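Local coordinates for protein TarM (Staphylococcus aureus subsp. aureus 21178, PDB 4X7R) that belongs to the group 1 glycosyltransferases of the GT-B clan and binds uridine-5'-diphosphate, at residues A[316-324]-A[386-397]; A[329-337]-A[396-404]. The protein carries 1 engineered substitution. All coordinates share one frame; numbering follows the deposited sequence.

Contact 1: residues A[316-324]-A[386-397]; sequences QTEKIVGHI and PQKCLEDFKLVV. With UDP (uridine-5'-diphosphate), chain E.
Parallel pairing of strands 320-324 and 395-397, in the six-stranded sheet of the C-terminal Rossmann-like domain of a GT-B protein, sets V321 beside L395 and G322 beside V396. The backbone ladder runs from K394 N to I320 O (2.8 Å) through G322 N to L395 O (3.0 Å) and on to V397 N with G322 O. On one face V321 CG1 meets V397 CG1 at 3.7 Å, and helix 446-457 packs over both. On the other, F393 lies flat over G322: the glycine CA sits 3.5 Å from the ring centroid, almost on the ring normal, while C389 O lies over the opposite face. I324 CD1 touches the ring in its plane, 3.5 Å from CE2, and reaches L390 of helix 386-391, the helix that leads into strand 395-398. I324 CG2 and P386 CG both border the uridine part of UDP. In the loop leading into strand 320-324, Q316, bent at chi2 (63°), turns its amide so that NE2 gives a bond to D392 O (2.8 Å) while OE1 takes E318 N. K394 runs extended past Q316 O to place NZ 3.0 Å from T317 O, where V457 O and D460 also hold it.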
# COMPACT_ATOMS: atom_id res chain seq x y z
N GLN A 316 29.84 -2.96 -5.47
CA GLN A 316 29.69 -4.31 -5.98
C GLN A 316 30.40 -4.43 -7.34
O GLN A 316 29.97 -3.82 -8.32
CB GLN A 316 28.21 -4.71 -6.07
CG GLN A 316 27.96 -6.07 -6.73
CD GLN A 316 28.57 -7.22 -5.97
OE1 GLN A 316 29.78 -7.46 -6.02
NE2 GLN A 316 27.74 -7.97 -5.27
N THR A 317 31.51 -5.20 -7.39
CA THR A 317 32.26 -5.39 -8.64
C THR A 317 31.66 -6.53 -9.46
O THR A 317 31.87 -6.59 -10.68
CB THR A 317 33.78 -5.52 -8.41
OG1 THR A 317 34.04 -6.54 -7.44
CG2 THR A 317 34.43 -4.20 -7.98
N GLU A 318 30.90 -7.42 -8.80
CA GLU A 318 30.21 -8.54 -9.44
C GLU A 318 29.02 -8.05 -10.27
O GLU A 318 28.32 -7.11 -9.87
CB GLU A 318 29.74 -9.58 -8.42
CG GLU A 318 30.82 -10.52 -7.94
CD GLU A 318 30.56 -11.17 -6.60
OE1 GLU A 318 29.39 -11.48 -6.28
OE2 GLU A 318 31.55 -11.36 -5.85
N LYS A 319 28.78 -8.71 -11.42
CA LYS A 319 27.72 -8.37 -12.36
C LYS A 319 26.33 -8.72 -11.81
O LYS A 319 25.72 -9.72 -12.20
CB LYS A 319 27.98 -9.00 -13.73
CG LYS A 319 29.31 -8.60 -14.35
CD LYS A 319 29.77 -9.63 -15.35
CE LYS A 319 31.11 -9.26 -15.92
NZ LYS A 319 31.33 -9.91 -17.24
N ILE A 320 25.84 -7.90 -10.87
CA ILE A 320 24.53 -8.10 -10.27
C ILE A 320 23.66 -6.90 -10.63
O ILE A 320 24.00 -5.76 -10.28
CB ILE A 320 24.58 -8.35 -8.72
CG1 ILE A 320 25.73 -9.30 -8.28
CG2 ILE A 320 23.21 -8.74 -8.15
CD1 ILE A 320 25.65 -10.75 -8.71
N VAL A 321 22.56 -7.16 -11.34
CA VAL A 321 21.59 -6.13 -11.72
C VAL A 321 20.39 -6.32 -10.81
O VAL A 321 19.84 -7.42 -10.73
CB VAL A 321 21.21 -6.16 -13.23
CG1 VAL A 321 20.11 -5.15 -13.54
CG2 VAL A 321 22.43 -5.91 -14.11
N GLY A 322 20.04 -5.27 -10.08
CA GLY A 322 18.93 -5.33 -9.14
C GLY A 322 17.65 -4.67 -9.60
O GLY A 322 17.67 -3.79 -10.46
N HIS A 323 16.52 -5.10 -9.01
CA HIS A 323 15.19 -4.57 -9.27
C HIS A 323 14.34 -4.84 -8.04
O HIS A 323 14.07 -6.00 -7.73
CB HIS A 323 14.57 -5.17 -10.54
CG HIS A 323 13.27 -4.55 -10.94
ND1 HIS A 323 13.20 -3.65 -11.98
CD2 HIS A 323 12.03 -4.75 -10.45
CE1 HIS A 323 11.93 -3.29 -12.05
NE2 HIS A 323 11.19 -3.92 -11.15
N ILE A 324 13.96 -3.78 -7.30
CA ILE A 324 13.15 -3.85 -6.08
C ILE A 324 11.86 -3.07 -6.29
O ILE A 324 11.90 -1.84 -6.36
CB ILE A 324 13.92 -3.33 -4.82
CG1 ILE A 324 15.30 -4.01 -4.63
CG2 ILE A 324 13.07 -3.49 -3.56
CD1 ILE A 324 16.26 -3.24 -3.65
N PRO A 386 15.51 -3.33 1.89
CA PRO A 386 15.99 -3.04 0.52
C PRO A 386 17.38 -2.41 0.47
O PRO A 386 18.14 -2.73 -0.44
CB PRO A 386 14.91 -2.13 -0.07
CG PRO A 386 14.21 -1.54 1.10
CD PRO A 386 14.28 -2.58 2.20
N GLN A 387 17.73 -1.58 1.48
CA GLN A 387 19.04 -0.91 1.60
C GLN A 387 20.22 -1.91 1.63
O GLN A 387 21.28 -1.62 1.07
CB GLN A 387 19.10 -0.03 2.86
CG GLN A 387 18.20 1.19 2.85
CD GLN A 387 18.15 1.90 4.19
OE1 GLN A 387 19.05 1.77 5.05
NE2 GLN A 387 17.11 2.69 4.39
N LYS A 388 20.02 -3.07 2.31
CA LYS A 388 21.02 -4.13 2.41
C LYS A 388 21.14 -4.85 1.07
O LYS A 388 22.26 -5.19 0.67
CB LYS A 388 20.70 -5.13 3.55
CG LYS A 388 21.01 -4.59 4.94
CD LYS A 388 20.46 -5.53 6.01
CE LYS A 388 20.70 -5.03 7.42
NZ LYS A 388 20.17 -5.98 8.44
N CYS A 389 19.99 -5.08 0.38
CA CYS A 389 19.95 -5.71 -0.94
C CYS A 389 20.68 -4.84 -1.97
O CYS A 389 21.34 -5.37 -2.85
CB CYS A 389 18.51 -5.98 -1.37
SG CYS A 389 17.60 -7.07 -0.25
N LEU A 390 20.55 -3.50 -1.82
CA LEU A 390 21.17 -2.50 -2.70
C LEU A 390 22.70 -2.57 -2.74
O LEU A 390 23.30 -2.29 -3.77
CB LEU A 390 20.68 -1.08 -2.38
CG LEU A 390 19.26 -0.74 -2.84
CD1 LEU A 390 18.75 0.50 -2.16
CD2 LEU A 390 19.18 -0.60 -4.35
N GLU A 391 23.32 -3.00 -1.62
CA GLU A 391 24.77 -3.17 -1.47
C GLU A 391 25.27 -4.29 -2.41
O GLU A 391 26.36 -4.19 -2.97
CB GLU A 391 25.13 -3.52 -0.02
CG GLU A 391 24.56 -2.59 1.04
CD GLU A 391 25.15 -2.77 2.43
OE1 GLU A 391 26.37 -2.50 2.61
OE2 GLU A 391 24.40 -3.16 3.35
N ASP A 392 24.43 -5.33 -2.60
CA ASP A 392 24.73 -6.48 -3.46
C ASP A 392 24.64 -6.19 -4.96
O ASP A 392 25.11 -7.00 -5.75
CB ASP A 392 23.81 -7.67 -3.10
CG ASP A 392 24.03 -8.25 -1.71
OD1 ASP A 392 25.21 -8.45 -1.32
OD2 ASP A 392 23.02 -8.57 -1.04
N PHE A 393 24.02 -5.05 -5.36
CA PHE A 393 23.86 -4.74 -6.78
C PHE A 393 24.95 -3.81 -7.32
O PHE A 393 25.39 -2.91 -6.61
CB PHE A 393 22.47 -4.14 -7.09
CG PHE A 393 21.25 -4.74 -6.43
CD1 PHE A 393 21.09 -6.12 -6.32
CD2 PHE A 393 20.20 -3.92 -6.01
CE1 PHE A 393 19.94 -6.66 -5.74
CE2 PHE A 393 19.05 -4.47 -5.44
CZ PHE A 393 18.92 -5.84 -5.30
N LYS A 394 25.38 -4.03 -8.57
CA LYS A 394 26.36 -3.20 -9.28
C LYS A 394 25.61 -1.98 -9.88
O LYS A 394 26.13 -0.86 -9.92
CB LYS A 394 27.06 -4.01 -10.38
CG LYS A 394 28.20 -3.26 -11.07
CD LYS A 394 29.16 -4.20 -11.76
CE LYS A 394 30.38 -3.45 -12.22
NZ LYS A 394 31.45 -4.39 -12.67
N LEU A 395 24.37 -2.23 -10.35
CA LEU A 395 23.46 -1.24 -10.91
C LEU A 395 22.02 -1.70 -10.74
O LEU A 395 21.75 -2.86 -10.42
CB LEU A 395 23.78 -0.90 -12.39
CG LEU A 395 23.63 -2.02 -13.40
CD1 LEU A 395 22.50 -1.74 -14.37
CD2 LEU A 395 24.90 -2.22 -14.15
N VAL A 396 21.09 -0.78 -10.95
CA VAL A 396 19.66 -1.02 -10.84
C VAL A 396 19.00 -0.68 -12.18
O VAL A 396 19.51 0.14 -12.95
CB VAL A 396 19.07 -0.30 -9.59
CG1 VAL A 396 17.57 -0.07 -9.69
CG2 VAL A 396 19.41 -1.07 -8.31
N VAL A 397 17.91 -1.36 -12.48
CA VAL A 397 17.21 -1.20 -13.73
C VAL A 397 15.73 -0.85 -13.50
O VAL A 397 15.14 -1.28 -12.50
CB VAL A 397 17.43 -2.47 -14.59
CG1 VAL A 397 16.76 -3.69 -13.96
CG2 VAL A 397 16.98 -2.27 -16.02
N1 UDP E . 9.89 -2.09 -1.47
C2 UDP E . 10.49 -2.79 -0.45
N3 UDP E . 10.69 -4.13 -0.70
C4 UDP E . 10.33 -4.83 -1.83
C5 UDP E . 9.66 -4.05 -2.83
C6 UDP E . 9.46 -2.73 -2.63
O2 UDP E . 10.83 -2.27 0.61
O4 UDP E . 10.62 -6.04 -1.92
C1' UDP E . 9.83 -0.61 -1.32
C2' UDP E . 11.02 0.12 -1.94
O2' UDP E . 12.11 0.18 -1.03
C3' UDP E . 10.42 1.50 -2.20
C4' UDP E . 8.96 1.19 -2.52
O4' UDP E . 8.69 -0.12 -1.99
O3' UDP E . 10.55 2.46 -1.14
C5' UDP E . 8.62 1.23 -3.99
O5' UDP E . 8.58 2.63 -4.37
PA UDP E . 8.38 3.19 -5.86
O1A UDP E . 8.08 4.64 -5.78
O2A UDP E . 9.66 2.93 -6.66
O3A UDP E . 7.19 2.42 -6.51
PB UDP E . 5.68 2.13 -6.03
O1B UDP E . 5.14 3.32 -5.29
O2B UDP E . 5.64 0.89 -5.12
O3B UDP E . 4.82 1.90 -7.26

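Contact 2: residues A[329-337]-A[396-404]; sequences PTKRIDLLI and VVSTSQYEG. With 3YW ((2S)-2,3-dihydroxypropyl 2-acetamido-2-deoxy-alpha-D-glucopyranoside), chain F; UDP (uridine-5'-diphosphate), chain E.
K331 and E403 meet at about a right angle, the lysine tip coming to the carboxylate: NZ forms a salt bridge with E403 OE2 at 2.8 Å, on its syn lone pair, and a weak bond to OE1. The lysine chain leaves the backbone pointing away from 396-404 and folds back at chi2 (-69°), which carries NZ to the acid and also to UDP O3A and O3B (3.0 Å from NZ to O3B). S400 OG grips E403 OE2 from the anti side, out of the carboxylate plane, at 2.6 Å, while OE1 accepts from O3 of 3YW, which in turn accepts from G404 N. Behind this site the loop after strand 395-398 lies against the 3-10 segment 329-331 and the N-cap R332 of helix 333-346. Q401 N points straight at T330 O (2.9 Å), and T399 OG1 lies between two carbonyls, K331 O at 3.1 Å and R332 O at 2.8 Å. T330 CG2 approaches the Y402 ring with the two side chains about perpendicular, while water 1 joins T330 OG1 to Y402 O. R332, bent at chi2 and chi3, grips D334 side-on through NE and NH2; L335 CD1 lies over one guanidinium face, and R332 CG rests on Q401 CG at 3.5 Å. L336 CD1 presses tightly on V397 CG1. K331 NZ thus bridges the diphosphate of UDP and the E403 carboxylate, E403 in turn takes O3 of 3YW, and S400 would help fix the carboxylate's rotation.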
# COMPACT_ATOMS: atom_id res chain seq x y z
N PRO A 329 1.72 -4.91 -13.19
CA PRO A 329 1.85 -4.65 -14.63
C PRO A 329 2.57 -3.38 -15.08
O PRO A 329 3.30 -3.44 -16.06
CB PRO A 329 0.40 -4.67 -15.12
CG PRO A 329 -0.28 -5.60 -14.19
CD PRO A 329 0.34 -5.32 -12.85
N THR A 330 2.39 -2.24 -14.38
CA THR A 330 3.02 -0.97 -14.78
C THR A 330 4.55 -0.96 -14.73
O THR A 330 5.19 -0.19 -15.43
CB THR A 330 2.40 0.23 -14.08
OG1 THR A 330 2.61 0.07 -12.69
CG2 THR A 330 0.93 0.39 -14.38
N LYS A 331 5.12 -1.86 -13.90
CA LYS A 331 6.57 -2.02 -13.73
C LYS A 331 7.20 -2.72 -14.91
O LYS A 331 8.42 -2.65 -15.09
CB LYS A 331 6.89 -2.73 -12.40
CG LYS A 331 6.31 -2.04 -11.15
CD LYS A 331 6.98 -0.71 -10.82
CE LYS A 331 6.20 -0.01 -9.74
NZ LYS A 331 6.76 1.32 -9.41
N ARG A 332 6.37 -3.37 -15.76
CA ARG A 332 6.78 -4.08 -16.98
C ARG A 332 8.01 -4.96 -16.78
O ARG A 332 9.00 -4.84 -17.50
CB ARG A 332 6.97 -3.11 -18.18
CG ARG A 332 5.67 -2.48 -18.70
CD ARG A 332 4.59 -3.47 -19.17
NE ARG A 332 5.05 -4.37 -20.23
CZ ARG A 332 5.01 -4.09 -21.52
NH1 ARG A 332 4.55 -2.91 -21.94
NH2 ARG A 332 5.43 -4.97 -22.42
N ILE A 333 7.93 -5.84 -15.76
CA ILE A 333 9.00 -6.80 -15.42
C ILE A 333 9.16 -7.80 -16.58
O ILE A 333 10.25 -8.34 -16.77
CB ILE A 333 8.80 -7.42 -14.00
CG1 ILE A 333 8.72 -6.29 -12.94
CG2 ILE A 333 9.94 -8.39 -13.64
CD1 ILE A 333 7.94 -6.57 -11.72
N ASP A 334 8.10 -7.95 -17.42
CA ASP A 334 8.13 -8.78 -18.64
C ASP A 334 9.16 -8.20 -19.60
O ASP A 334 9.90 -8.97 -20.20
CB ASP A 334 6.74 -8.88 -19.30
CG ASP A 334 6.11 -7.56 -19.73
OD1 ASP A 334 5.82 -6.72 -18.84
OD2 ASP A 334 5.85 -7.39 -20.94
N LEU A 335 9.27 -6.84 -19.67
CA LEU A 335 10.27 -6.15 -20.50
C LEU A 335 11.66 -6.31 -19.90
O LEU A 335 12.63 -6.43 -20.64
CB LEU A 335 9.92 -4.67 -20.74
CG LEU A 335 8.82 -4.38 -21.77
CD1 LEU A 335 8.54 -2.88 -21.86
CD2 LEU A 335 9.19 -4.88 -23.15
N LEU A 336 11.74 -6.39 -18.56
CA LEU A 336 12.99 -6.63 -17.83
C LEU A 336 13.50 -8.06 -18.13
O LEU A 336 14.70 -8.22 -18.36
CB LEU A 336 12.81 -6.39 -16.32
CG LEU A 336 13.99 -6.77 -15.40
CD1 LEU A 336 15.28 -6.06 -15.80
CD2 LEU A 336 13.65 -6.52 -13.95
N ILE A 337 12.59 -9.07 -18.17
CA ILE A 337 12.94 -10.45 -18.52
C ILE A 337 13.44 -10.50 -19.97
O ILE A 337 14.45 -11.16 -20.24
CB ILE A 337 11.81 -11.48 -18.24
CG1 ILE A 337 11.32 -11.45 -16.77
CG2 ILE A 337 12.20 -12.91 -18.66
CD1 ILE A 337 12.39 -11.57 -15.68
N VAL A 396 21.09 -0.78 -10.95
CA VAL A 396 19.66 -1.02 -10.84
C VAL A 396 19.00 -0.68 -12.18
O VAL A 396 19.51 0.14 -12.95
CB VAL A 396 19.07 -0.30 -9.59
CG1 VAL A 396 17.57 -0.07 -9.69
CG2 VAL A 396 19.41 -1.07 -8.31
N VAL A 397 17.91 -1.36 -12.48
CA VAL A 397 17.21 -1.20 -13.73
C VAL A 397 15.73 -0.85 -13.50
O VAL A 397 15.14 -1.28 -12.50
CB VAL A 397 17.43 -2.47 -14.59
CG1 VAL A 397 16.76 -3.69 -13.96
CG2 VAL A 397 16.98 -2.27 -16.02
N SER A 398 15.16 -0.03 -14.41
CA SER A 398 13.74 0.32 -14.39
C SER A 398 13.16 0.24 -15.79
O SER A 398 13.60 0.96 -16.69
CB SER A 398 13.51 1.72 -13.82
OG SER A 398 12.12 2.02 -13.88
N THR A 399 12.19 -0.68 -15.98
CA THR A 399 11.46 -0.86 -17.24
C THR A 399 10.05 -0.30 -17.07
O THR A 399 9.23 -0.42 -17.97
CB THR A 399 11.43 -2.36 -17.68
OG1 THR A 399 11.06 -3.18 -16.56
CG2 THR A 399 12.74 -2.81 -18.26
N SER A 400 9.77 0.32 -15.92
CA SER A 400 8.47 0.90 -15.58
C SER A 400 7.98 1.88 -16.64
O SER A 400 8.78 2.65 -17.18
CB SER A 400 8.52 1.57 -14.21
OG SER A 400 7.20 1.93 -13.82
N GLN A 401 6.69 1.81 -16.97
CA GLN A 401 6.09 2.67 -17.99
C GLN A 401 5.39 3.88 -17.39
O GLN A 401 5.11 4.83 -18.12
CB GLN A 401 5.10 1.87 -18.88
CG GLN A 401 5.78 0.86 -19.81
CD GLN A 401 6.26 1.41 -21.12
OE1 GLN A 401 5.83 2.47 -21.59
NE2 GLN A 401 7.12 0.65 -21.78
N TYR A 402 5.04 3.82 -16.09
CA TYR A 402 4.36 4.93 -15.44
C TYR A 402 4.83 5.09 -13.99
O TYR A 402 4.88 4.10 -13.25
CB TYR A 402 2.81 4.76 -15.46
CG TYR A 402 2.23 4.29 -16.78
CD1 TYR A 402 1.86 5.20 -17.77
CD2 TYR A 402 2.05 2.93 -17.04
CE1 TYR A 402 1.33 4.77 -18.99
CE2 TYR A 402 1.54 2.49 -18.27
CZ TYR A 402 1.18 3.42 -19.23
OH TYR A 402 0.68 2.99 -20.43
N GLU A 403 5.15 6.32 -13.58
CA GLU A 403 5.53 6.63 -12.21
C GLU A 403 5.03 8.03 -11.85
O GLU A 403 4.79 8.87 -12.74
CB GLU A 403 7.07 6.58 -12.00
CG GLU A 403 7.76 5.23 -12.16
CD GLU A 403 7.37 4.16 -11.15
OE1 GLU A 403 6.86 4.51 -10.07
OE2 GLU A 403 7.58 2.97 -11.47
N GLY A 404 4.95 8.27 -10.56
CA GLY A 404 4.71 9.58 -9.99
C GLY A 404 6.07 10.20 -9.75
O GLY A 404 6.28 11.39 -9.99
O3A 3YW F . -1.60 3.59 -6.53
C4A 3YW F . 1.73 4.36 -5.00
C5A 3YW F . 0.72 3.74 -5.93
O5 3YW F . 3.85 6.59 -4.97
C6A 3YW F . -0.67 4.26 -5.69
C5 3YW F . 5.28 6.65 -4.81
C6 3YW F . 5.53 7.50 -3.59
C4 3YW F . 5.90 7.17 -6.10
O6 3YW F . 5.00 8.81 -3.74
C3 3YW F . 5.65 6.14 -7.20
O4 3YW F . 7.30 7.35 -5.94
O3 3YW F . 6.18 6.57 -8.45
O7 3YW F . 3.10 5.53 -9.89
C7 3YW F . 3.54 4.53 -9.33
C8 3YW F . 3.59 3.19 -10.02
N2 3YW F . 4.01 4.56 -8.08
C2 3YW F . 4.17 5.79 -7.32
C1 3YW F . 3.39 5.72 -6.00
O1 3YW F . 3.05 4.44 -5.55
O2 3YW F . 0.74 2.32 -5.74
N1 UDP E . 9.89 -2.09 -1.47
C2 UDP E . 10.49 -2.79 -0.45
N3 UDP E . 10.69 -4.13 -0.70
C4 UDP E . 10.33 -4.83 -1.83
C5 UDP E . 9.66 -4.05 -2.83
C6 UDP E . 9.46 -2.73 -2.63
O2 UDP E . 10.83 -2.27 0.61
O4 UDP E . 10.62 -6.04 -1.92
C1' UDP E . 9.83 -0.61 -1.32
C2' UDP E . 11.02 0.12 -1.94
O2' UDP E . 12.11 0.18 -1.03
C3' UDP E . 10.42 1.50 -2.20
C4' UDP E . 8.96 1.19 -2.52
O4' UDP E . 8.69 -0.12 -1.99
O3' UDP E . 10.55 2.46 -1.14
C5' UDP E . 8.62 1.23 -3.99
O5' UDP E . 8.58 2.63 -4.37
PA UDP E . 8.38 3.19 -5.86
O1A UDP E . 8.08 4.64 -5.78
O2A UDP E . 9.66 2.93 -6.66
O3A UDP E . 7.19 2.42 -6.51
PB UDP E . 5.68 2.13 -6.03
O1B UDP E . 5.14 3.32 -5.29
O2B UDP E . 5.64 0.89 -5.12
O3B UDP E . 4.82 1.90 -7.26
O HOH W 1 4.78 1.50 -12.41

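Overall arrangement
The two contacts lie on the same side of the chain's centre, their centres about 16 Å apart, and share V396 and V397 of strand 395-398. Along the chain their segments alternate: strand 320-324 comes first, then the start of helix 333-346, then helix 386-391 with its strand, then the loop 399-404. Contact 1 lies in the middle of the six-stranded parallel sheet; contact 2 lies where that strand runs out into the loop. H323 of contact 1 packs against I333 and L336 of contact 2. Both reach UDP, contact 1 at the uridine end and contact 2 at the diphosphate, so the C-terminal end of strand 320-324 and the segments beside it line part of the UDP pocket, as in GT-B folds.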